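Local structure of SxtG (Microseira wollei, 6U1R) at residues N322-D327 against V373-T378; V40-V45 against H98-E103; V331-E334 against P339-K342; K276-P281 against K345-K350. The protein acts as an amidinotransferase in the saxitoxin biosynthetic pathway, probably passing an amidino group from donor to acceptor through an amidino-cysteine intermediate. One frame throughout, in Å; residues are numbered along the deposited sequence.

Interaction 1 of 4, residues N322-D327 against V373-T378; sequences NVLMLD and VRRRGT
Met325 and Arg375 meet across two chain segments that are not paired as strands: even the nearest CA atoms, those of Asp327 and Arg375, are 8.6 Å apart, and the long side chain of Arg375 closes the gap. This is a link between two sheets of the AGAT-like amidinotransferase fold. The short strand 324-325 belongs to one and the edge strand 370-375 to the other, which carries a classic beta bulge where Val373 and Arg374 both face Glu39. Arg375 starts with CG anti to its carbonyl carbon (chi1 -67°) and runs extended from CG to NE, which delivers the guanidinium to the Met325 carbonyl. Both terminal nitrogens grip the same oxygen end-on: NH1 of Arg375 stands 2.9 Å from Met325 O. The two bonds differ in geometry. NH2 approaches in the carbonyl plane, whereas NH1 lies above it, 38° out; the oxygen itself sits nearly in the guanidinium plane. Neither bond is straight, the N-H...O angle being 149° for NH1, as expected when one acceptor is shared by two donors. Around the same group, Arg375 NE forms a salt bridge with Asp372 and NH1 also bonds to Asp35 O, so the guanidinium is held on several edges and its rotation is probably fixed. These partners would offset much of the cost of burying the charge. Leu324 crosses the arginine obliquely and touches the guanidinium at its edge, in plane, with CD1 3.7 Å from Arg375 NH2.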
# COMPACT_ATOMS: atom_id res chain seq x y z
N ASN A 322 1.89 -17.39 -22.78
CA ASN A 322 1.21 -16.27 -22.14
C ASN A 322 -0.19 -16.09 -22.73
O ASN A 322 -0.57 -14.98 -23.13
CB ASN A 322 2.06 -15.01 -22.32
CG ASN A 322 1.74 -13.91 -21.34
OD1 ASN A 322 1.39 -12.78 -21.73
ND2 ASN A 322 1.93 -14.19 -20.05
N VAL A 323 -0.98 -17.16 -22.74
CA VAL A 323 -2.32 -17.17 -23.32
C VAL A 323 -3.34 -16.56 -22.36
O VAL A 323 -3.07 -16.37 -21.17
CB VAL A 323 -2.74 -18.60 -23.70
CG1 VAL A 323 -1.87 -19.14 -24.83
CG2 VAL A 323 -2.69 -19.52 -22.46
N LEU A 324 -4.53 -16.25 -22.88
CA LEU A 324 -5.63 -15.69 -22.10
C LEU A 324 -6.87 -16.53 -22.36
O LEU A 324 -7.27 -16.69 -23.52
CB LEU A 324 -5.91 -14.22 -22.46
CG LEU A 324 -7.11 -13.57 -21.75
CD1 LEU A 324 -6.84 -13.44 -20.27
CD2 LEU A 324 -7.51 -12.22 -22.35
N MET A 325 -7.47 -17.05 -21.29
CA MET A 325 -8.69 -17.84 -21.37
C MET A 325 -9.91 -16.92 -21.29
O MET A 325 -10.02 -16.13 -20.35
CB MET A 325 -8.77 -18.86 -20.23
CG MET A 325 -7.60 -19.84 -20.11
SD MET A 325 -7.31 -20.78 -21.57
CE MET A 325 -8.84 -21.71 -21.71
N LEU A 326 -10.84 -17.08 -22.23
CA LEU A 326 -12.13 -16.40 -22.17
C LEU A 326 -13.18 -17.21 -21.42
O LEU A 326 -14.17 -16.63 -20.94
CB LEU A 326 -12.63 -16.10 -23.58
CG LEU A 326 -11.63 -15.42 -24.51
CD1 LEU A 326 -12.27 -15.06 -25.85
CD2 LEU A 326 -11.00 -14.19 -23.85
N ASP A 327 -13.00 -18.52 -21.35
CA ASP A 327 -13.74 -19.44 -20.49
C ASP A 327 -12.89 -20.71 -20.45
O ASP A 327 -11.70 -20.66 -20.79
CB ASP A 327 -15.18 -19.66 -20.98
CG ASP A 327 -15.26 -20.13 -22.42
OD1 ASP A 327 -14.34 -20.83 -22.90
OD2 ASP A 327 -16.28 -19.79 -23.08
N VAL A 373 -10.81 -8.43 -14.28
CA VAL A 373 -11.47 -7.98 -13.07
C VAL A 373 -12.80 -8.71 -12.81
O VAL A 373 -13.22 -8.81 -11.66
CB VAL A 373 -11.67 -6.44 -13.10
CG1 VAL A 373 -10.31 -5.76 -13.12
CG2 VAL A 373 -12.46 -6.00 -14.28
N ARG A 374 -13.48 -9.22 -13.83
CA ARG A 374 -14.74 -9.93 -13.59
C ARG A 374 -14.82 -11.18 -14.45
O ARG A 374 -14.89 -11.09 -15.68
CB ARG A 374 -15.96 -9.05 -13.83
CG ARG A 374 -17.23 -9.76 -13.36
CD ARG A 374 -18.42 -8.82 -13.18
NE ARG A 374 -18.85 -8.26 -14.45
CZ ARG A 374 -18.52 -7.05 -14.90
NH1 ARG A 374 -17.73 -6.25 -14.21
NH2 ARG A 374 -18.98 -6.66 -16.07
N ARG A 375 -14.80 -12.32 -13.78
CA ARG A 375 -15.11 -13.63 -14.35
C ARG A 375 -16.26 -14.22 -13.54
O ARG A 375 -16.18 -14.31 -12.31
CB ARG A 375 -13.92 -14.59 -14.29
CG ARG A 375 -12.72 -14.23 -15.17
CD ARG A 375 -11.61 -15.25 -14.97
NE ARG A 375 -10.46 -14.91 -15.79
CZ ARG A 375 -10.35 -15.17 -17.08
NH1 ARG A 375 -11.32 -15.83 -17.72
NH2 ARG A 375 -9.26 -14.78 -17.74
N ARG A 376 -17.31 -14.65 -14.22
CA ARG A 376 -18.48 -15.19 -13.54
C ARG A 376 -18.12 -16.47 -12.78
O ARG A 376 -17.72 -17.47 -13.38
CB ARG A 376 -19.56 -15.48 -14.59
CG ARG A 376 -20.94 -15.72 -14.05
CD ARG A 376 -21.99 -15.55 -15.16
NE ARG A 376 -21.79 -16.48 -16.27
CZ ARG A 376 -21.32 -16.17 -17.49
NH1 ARG A 376 -20.98 -14.91 -17.81
NH2 ARG A 376 -21.20 -17.12 -18.40
N GLY A 377 -18.26 -16.45 -11.46
CA GLY A 377 -17.95 -17.62 -10.68
C GLY A 377 -17.81 -17.33 -9.20
O GLY A 377 -18.03 -16.21 -8.73
N THR A 378 -17.45 -18.38 -8.47
CA THR A 378 -17.35 -18.41 -7.01
C THR A 378 -16.02 -19.02 -6.60
O THR A 378 -15.27 -19.54 -7.43
CB THR A 378 -18.51 -19.22 -6.41
OG1 THR A 378 -18.56 -20.48 -7.08
CG2 THR A 378 -19.85 -18.50 -6.58

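Interaction 2 of 4, residues V40-V45 against H98-E103; sequences VIVGSV and HILEAE
Leu100, near the C-terminal end of helix 83-102, faces strand 37-42 with its CA 9.0 Å from that of Val40, the closest pair of CA atoms between the two segments and a spacing bridged by side chains alone. The contact is small, 81 Å² buried in all, and wholly apolar. A single methyl of the leucine does the touching: CD1 of Leu100 lies 3.9 Å from CG2 of Val42 and 4.1 Å from CG1 of Val40. Because Val40 and Val42 are two positions apart on the strand, both point to the helix side of the sheet, and CD1 reaches them together. The approaches differ, with Val40 running at about a right angle to the leucine and Val42 at a slant. In Val40 the rotation (chi1 69°) puts CG1, the branch that meets the helix, between the backbone N and the carbonyl carbon; Val42 instead offers the branch beside its backbone N. Around this pair of valines, Val107 of the parallel strand 106-109 touches Val40, Val42 and Leu100. Leu93 and Ile97, earlier on the same helix, continue the packing on Val42, while Thr370 of the antiparallel strand 370-375 borders both valines, placing the helix over the three-stranded sheet.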
# COMPACT_ATOMS: atom_id res chain seq x y z
N VAL A 40 -12.53 -6.91 -18.53
CA VAL A 40 -11.07 -6.96 -18.49
C VAL A 40 -10.51 -5.55 -18.69
O VAL A 40 -11.04 -4.77 -19.49
CB VAL A 40 -10.55 -7.95 -19.56
CG1 VAL A 40 -10.79 -7.41 -20.99
CG2 VAL A 40 -9.09 -8.30 -19.33
N ILE A 41 -9.48 -5.20 -17.92
CA ILE A 41 -8.66 -4.01 -18.20
C ILE A 41 -7.59 -4.43 -19.19
O ILE A 41 -6.93 -5.46 -19.00
CB ILE A 41 -8.03 -3.43 -16.92
CG1 ILE A 41 -9.12 -3.10 -15.89
CG2 ILE A 41 -7.16 -2.22 -17.27
CD1 ILE A 41 -8.61 -2.57 -14.51
N VAL A 42 -7.41 -3.66 -20.26
CA VAL A 42 -6.36 -3.92 -21.24
C VAL A 42 -5.35 -2.79 -21.16
O VAL A 42 -5.72 -1.63 -20.96
CB VAL A 42 -6.93 -4.11 -22.66
CG1 VAL A 42 -5.85 -4.38 -23.66
CG2 VAL A 42 -7.89 -5.30 -22.68
N GLY A 43 -4.07 -3.13 -21.31
CA GLY A 43 -3.01 -2.15 -21.20
C GLY A 43 -2.95 -1.18 -22.38
O GLY A 43 -3.73 -1.24 -23.35
N SER A 44 -2.01 -0.26 -22.28
CA SER A 44 -1.77 0.75 -23.30
C SER A 44 -0.27 0.90 -23.51
O SER A 44 0.50 0.86 -22.54
CB SER A 44 -2.38 2.11 -22.90
OG SER A 44 -1.83 3.17 -23.66
N VAL A 45 0.16 1.07 -24.76
CA VAL A 45 1.57 1.29 -25.07
C VAL A 45 1.89 2.75 -25.30
O VAL A 45 3.07 3.09 -25.50
CB VAL A 45 2.02 0.47 -26.29
CG1 VAL A 45 2.06 -0.99 -25.94
CG2 VAL A 45 1.09 0.70 -27.49
N HIS A 98 -10.61 -5.90 -30.42
CA HIS A 98 -11.74 -6.24 -31.29
C HIS A 98 -12.16 -7.70 -31.09
O HIS A 98 -13.36 -8.01 -31.03
CB HIS A 98 -11.40 -5.98 -32.76
CG HIS A 98 -11.60 -4.57 -33.22
ND1 HIS A 98 -12.65 -3.77 -32.80
CD2 HIS A 98 -10.91 -3.83 -34.12
CE1 HIS A 98 -12.57 -2.59 -33.39
NE2 HIS A 98 -11.52 -2.60 -34.20
N ILE A 99 -11.20 -8.61 -30.99
CA ILE A 99 -11.51 -10.01 -30.71
C ILE A 99 -12.23 -10.16 -29.38
O ILE A 99 -13.26 -10.84 -29.27
CB ILE A 99 -10.23 -10.87 -30.75
CG1 ILE A 99 -9.66 -10.88 -32.19
CG2 ILE A 99 -10.53 -12.29 -30.26
CD1 ILE A 99 -8.34 -11.64 -32.36
N LEU A 100 -11.68 -9.56 -28.32
CA LEU A 100 -12.31 -9.65 -27.00
C LEU A 100 -13.76 -9.17 -27.04
O LEU A 100 -14.66 -9.82 -26.48
CB LEU A 100 -11.52 -8.82 -25.99
CG LEU A 100 -10.14 -9.36 -25.58
CD1 LEU A 100 -9.42 -8.31 -24.71
CD2 LEU A 100 -10.25 -10.67 -24.84
N GLU A 101 -14.00 -8.03 -27.69
CA GLU A 101 -15.35 -7.49 -27.76
C GLU A 101 -16.27 -8.38 -28.59
O GLU A 101 -17.44 -8.58 -28.23
CB GLU A 101 -15.30 -6.07 -28.31
CG GLU A 101 -14.56 -5.10 -27.35
CD GLU A 101 -14.32 -3.70 -27.93
OE1 GLU A 101 -14.19 -3.55 -29.17
OE2 GLU A 101 -14.21 -2.75 -27.12
N ALA A 102 -15.78 -8.89 -29.71
CA ALA A 102 -16.60 -9.79 -30.52
C ALA A 102 -16.96 -11.05 -29.75
O ALA A 102 -18.04 -11.63 -29.95
CB ALA A 102 -15.87 -10.14 -31.81
N GLU A 103 -16.07 -11.49 -28.86
CA GLU A 103 -16.34 -12.65 -28.03
C GLU A 103 -17.16 -12.31 -26.77
O GLU A 103 -17.30 -13.17 -25.90
CB GLU A 103 -15.01 -13.31 -27.64
CG GLU A 103 -14.24 -13.87 -28.82
CD GLU A 103 -14.97 -15.02 -29.51
OE1 GLU A 103 -15.71 -15.75 -28.82
OE2 GLU A 103 -14.79 -15.17 -30.74

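Interaction 3 of 4, residues V331-E334 against P339-K342; sequences VIVE and PMIK
Apolar packing between Val333 and the pair Met340 and Ile341 makes up most of this contact, which joins strand 330-334 to helix 338-346, the first two elements of a beta-alpha-beta unit. The backbones are closest at Val333 and Ile341, where the CA atoms are 6.9 Å apart, and 143 Å² is buried in total. Both methyls of Val333 are used. CG1 lies 3.9 Å from CG1 of Ile341, and CG2 is equally near that same carbon, so the valine fork straddles the first carbon of the isoleucine's longer branch. CG2 of Val333 has a second neighbour, CG of Met340, at 4.0 Å. Beyond that carbon the methionine bends at chi2 (66°) and again at chi3, turning its sulfur and terminal methyl away from the strand. The other kind of contact is polar against apolar: the end methyl CD1 of Ile341 rests 3.7 Å from the carbonyl O of Glu334, a van der Waals approach. The carboxylate of Glu334 looks elsewhere, with OE1 accepting from the backbone N of Lys336 and OE2 from that of Phe356. Next in the sheet lies strand 350-354, parallel to 330-334, whose Pro351 touches Val333 and whose Val353 touches Ile341. On the other side of the strand, Ile332 packs against helix 83-102, so strand 330-334 lies between two helices.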
# COMPACT_ATOMS: atom_id res chain seq x y z
N VAL A 331 -9.45 -19.83 -25.95
CA VAL A 331 -8.13 -19.36 -25.53
C VAL A 331 -7.52 -18.52 -26.64
O VAL A 331 -7.45 -18.96 -27.80
CB VAL A 331 -7.20 -20.55 -25.15
CG1 VAL A 331 -7.14 -21.60 -26.25
CG2 VAL A 331 -5.80 -20.05 -24.80
N ILE A 332 -7.07 -17.30 -26.30
CA ILE A 332 -6.39 -16.43 -27.26
C ILE A 332 -4.91 -16.80 -27.24
O ILE A 332 -4.29 -16.89 -26.17
CB ILE A 332 -6.63 -14.95 -26.93
CG1 ILE A 332 -8.11 -14.60 -27.16
CG2 ILE A 332 -5.74 -14.05 -27.79
CD1 ILE A 332 -8.51 -13.22 -26.76
N VAL A 333 -4.35 -17.00 -28.43
CA VAL A 333 -2.98 -17.48 -28.61
C VAL A 333 -2.42 -16.81 -29.85
O VAL A 333 -3.16 -16.43 -30.77
CB VAL A 333 -2.97 -19.03 -28.68
CG1 VAL A 333 -3.98 -19.50 -29.66
CG2 VAL A 333 -1.59 -19.58 -29.03
N GLU A 334 -1.10 -16.64 -29.87
CA GLU A 334 -0.46 -15.81 -30.89
C GLU A 334 -0.25 -16.57 -32.20
O GLU A 334 0.12 -17.75 -32.21
CB GLU A 334 0.87 -15.27 -30.37
CG GLU A 334 1.30 -13.93 -30.99
CD GLU A 334 1.86 -14.06 -32.40
OE1 GLU A 334 2.55 -15.06 -32.70
OE2 GLU A 334 1.63 -13.13 -33.22
N PRO A 339 2.93 -24.48 -33.06
CA PRO A 339 2.89 -25.67 -32.20
C PRO A 339 1.93 -25.53 -31.03
O PRO A 339 1.17 -26.47 -30.73
CB PRO A 339 4.35 -25.82 -31.75
CG PRO A 339 5.14 -25.17 -32.88
CD PRO A 339 4.30 -23.99 -33.28
N MET A 340 1.92 -24.37 -30.35
CA MET A 340 0.96 -24.17 -29.27
C MET A 340 -0.47 -24.28 -29.77
O MET A 340 -1.32 -24.87 -29.08
CB MET A 340 1.18 -22.82 -28.59
CG MET A 340 0.32 -22.61 -27.35
SD MET A 340 0.75 -23.72 -25.98
CE MET A 340 2.29 -23.03 -25.48
N ILE A 341 -0.78 -23.68 -30.92
CA ILE A 341 -2.15 -23.72 -31.46
C ILE A 341 -2.58 -25.17 -31.66
O ILE A 341 -3.69 -25.58 -31.27
CB ILE A 341 -2.24 -22.91 -32.77
CG1 ILE A 341 -2.04 -21.42 -32.46
CG2 ILE A 341 -3.61 -23.12 -33.46
CD1 ILE A 341 -1.69 -20.59 -33.68
N LYS A 342 -1.70 -25.98 -32.26
CA LYS A 342 -2.04 -27.38 -32.50
C LYS A 342 -2.21 -28.16 -31.20
O LYS A 342 -3.16 -28.95 -31.06
CB LYS A 342 -0.96 -28.05 -33.37
CG LYS A 342 -1.24 -29.55 -33.57
CD LYS A 342 -0.22 -30.21 -34.47
CE LYS A 342 -0.49 -31.72 -34.50
NZ LYS A 342 0.66 -32.45 -35.12

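Interaction 4 of 4, residues K276-P281 against K345-K350; sequences KILVNP and KDWGFK
A Schellman motif ends helix 338-346 here, and the capping turn places Trp347 before and Phe349 after Gly348, both against strand 276-279 of a neighbouring sheet. Gly348 carries the positive phi (100°) of the motif, and its N bonds back to Lys345 O at 3.0 Å. The closest contact comes from Leu278, which crosses Trp347 at about a right angle and brings CD1 to 3.7 Å from CZ3 of Trp347, with CH2 of that ring a little farther. The methyl comes to the benzene half of the indole at a slant. With CG of Leu278 anti to the backbone N (chi1 -180°), the side chain extends toward the indole. Two residues back on the strand, Lys276 uses its aliphatic root: CB stands 4.1 Å from CZ of Phe349, at the ring edge and near its plane. Leu299 of strand 297-300 and Leu272 of strand 269-273 touch Trp347 and Phe349 respectively, so all three strands of this sheet contribute to the interface. The amino end of Lys276, bent at chi2 and chi4, reaches a water that takes a hydrogen bond from Lys276 NZ at 3.2 Å and donates one to Trp347 O at 2.8 Å.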
# COMPACT_ATOMS: atom_id res chain seq x y z
N LYS A 276 -6.51 -28.82 -15.64
CA LYS A 276 -5.63 -28.65 -16.81
C LYS A 276 -4.65 -27.50 -16.58
O LYS A 276 -5.07 -26.35 -16.47
CB LYS A 276 -6.46 -28.35 -18.07
CG LYS A 276 -7.59 -29.35 -18.35
CD LYS A 276 -7.06 -30.72 -18.65
CE LYS A 276 -8.20 -31.75 -18.78
NZ LYS A 276 -9.07 -31.43 -19.92
N ILE A 277 -3.36 -27.80 -16.56
CA ILE A 277 -2.34 -26.77 -16.34
C ILE A 277 -1.21 -26.95 -17.34
O ILE A 277 -0.67 -28.05 -17.51
CB ILE A 277 -1.84 -26.80 -14.88
CG1 ILE A 277 -0.91 -25.62 -14.58
CG2 ILE A 277 -1.22 -28.16 -14.50
CD1 ILE A 277 -0.78 -25.34 -13.09
N LEU A 278 -0.88 -25.85 -18.02
CA LEU A 278 0.15 -25.80 -19.05
C LEU A 278 1.50 -25.48 -18.42
O LEU A 278 1.63 -24.51 -17.66
CB LEU A 278 -0.24 -24.72 -20.06
CG LEU A 278 0.62 -24.40 -21.28
CD1 LEU A 278 0.62 -25.57 -22.25
CD2 LEU A 278 0.10 -23.15 -21.97
N VAL A 279 2.53 -26.28 -18.75
CA VAL A 279 3.82 -26.18 -18.10
C VAL A 279 4.94 -26.06 -19.13
O VAL A 279 4.92 -26.71 -20.18
CB VAL A 279 4.07 -27.40 -17.18
CG1 VAL A 279 5.43 -27.33 -16.59
CG2 VAL A 279 3.00 -27.44 -16.11
N ASN A 280 5.91 -25.21 -18.82
CA ASN A 280 7.06 -24.95 -19.68
C ASN A 280 8.09 -26.05 -19.49
O ASN A 280 8.58 -26.23 -18.37
CB ASN A 280 7.64 -23.58 -19.29
CG ASN A 280 8.82 -23.17 -20.14
OD1 ASN A 280 9.69 -23.99 -20.46
ND2 ASN A 280 8.87 -21.89 -20.49
N PRO A 281 8.45 -26.81 -20.53
CA PRO A 281 9.34 -27.97 -20.31
C PRO A 281 10.78 -27.60 -19.98
O PRO A 281 11.51 -28.45 -19.46
CB PRO A 281 9.25 -28.73 -21.64
CG PRO A 281 9.02 -27.70 -22.65
CD PRO A 281 8.11 -26.65 -21.96
N LYS A 345 -5.54 -27.31 -29.52
CA LYS A 345 -6.66 -28.00 -30.17
C LYS A 345 -6.70 -29.47 -29.78
O LYS A 345 -7.76 -30.00 -29.44
CB LYS A 345 -6.54 -27.87 -31.69
CG LYS A 345 -6.82 -26.50 -32.22
CD LYS A 345 -6.53 -26.38 -33.73
CE LYS A 345 -7.26 -27.44 -34.54
NZ LYS A 345 -7.50 -27.01 -35.95
N ASP A 346 -5.55 -30.13 -29.84
CA ASP A 346 -5.50 -31.55 -29.52
C ASP A 346 -5.87 -31.81 -28.07
O ASP A 346 -6.43 -32.86 -27.75
CB ASP A 346 -4.12 -32.13 -29.84
CG ASP A 346 -3.82 -32.12 -31.35
OD1 ASP A 346 -4.74 -31.85 -32.17
OD2 ASP A 346 -2.66 -32.38 -31.72
N TRP A 347 -5.60 -30.85 -27.17
CA TRP A 347 -5.99 -30.98 -25.77
C TRP A 347 -7.46 -30.63 -25.51
O TRP A 347 -7.89 -30.70 -24.36
CB TRP A 347 -5.09 -30.10 -24.89
CG TRP A 347 -3.69 -30.61 -24.70
CD1 TRP A 347 -3.29 -31.92 -24.59
CD2 TRP A 347 -2.50 -29.82 -24.60
NE1 TRP A 347 -1.92 -31.98 -24.43
CE2 TRP A 347 -1.41 -30.71 -24.43
CE3 TRP A 347 -2.24 -28.44 -24.63
CZ2 TRP A 347 -0.10 -30.27 -24.29
CZ3 TRP A 347 -0.93 -28.01 -24.50
CH2 TRP A 347 0.13 -28.93 -24.34
N GLY A 348 -8.21 -30.23 -26.53
CA GLY A 348 -9.63 -29.98 -26.41
C GLY A 348 -10.05 -28.53 -26.28
O GLY A 348 -11.23 -28.26 -26.04
N PHE A 349 -9.12 -27.59 -26.41
CA PHE A 349 -9.44 -26.17 -26.33
C PHE A 349 -9.80 -25.64 -27.72
O PHE A 349 -9.64 -26.32 -28.74
CB PHE A 349 -8.27 -25.40 -25.71
CG PHE A 349 -7.96 -25.83 -24.30
CD1 PHE A 349 -8.66 -25.30 -23.23
CD2 PHE A 349 -6.96 -26.76 -24.05
CE1 PHE A 349 -8.38 -25.68 -21.93
CE2 PHE A 349 -6.67 -27.16 -22.74
CZ PHE A 349 -7.37 -26.63 -21.68
N LYS A 350 -10.29 -24.41 -27.76
CA LYS A 350 -10.69 -23.74 -29.00
C LYS A 350 -9.84 -22.48 -29.16
O LYS A 350 -10.20 -21.41 -28.63
CB LYS A 350 -12.18 -23.39 -29.01
CG LYS A 350 -13.12 -24.58 -28.97
CD LYS A 350 -12.89 -25.55 -30.12
CE LYS A 350 -13.91 -26.69 -30.12
NZ LYS A 350 -13.80 -27.51 -31.37
O HOH W 1 -6.85 -32.11 -22.16

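Overall arrangement
The four contacts form a network in which only interactions 2 and 4 do not touch. Interactions 1 and 2 share the sheet holding strands 37-42 and 370-375, and Leu326 CD2 lies 3.7 Å from Leu100 CD2. Interaction 3 joins this group through Ile332, whose CD1 is 3.6 Å from Leu100 CD2, and through a probable backbone hydrogen bond from Ile332 N to Leu324 O. Met325 CE, 3.9 Å from Phe349 CD1, ties interaction 1 to 4. Interactions 3 and 4 share helix 338-346, their centres about 9 Å apart. Cys368, predicted to form the amidino-cysteine intermediate, is closest to interactions 1 and 2, its side chain about 9 Å from that of Leu324 and about 10 Å from that of Val42.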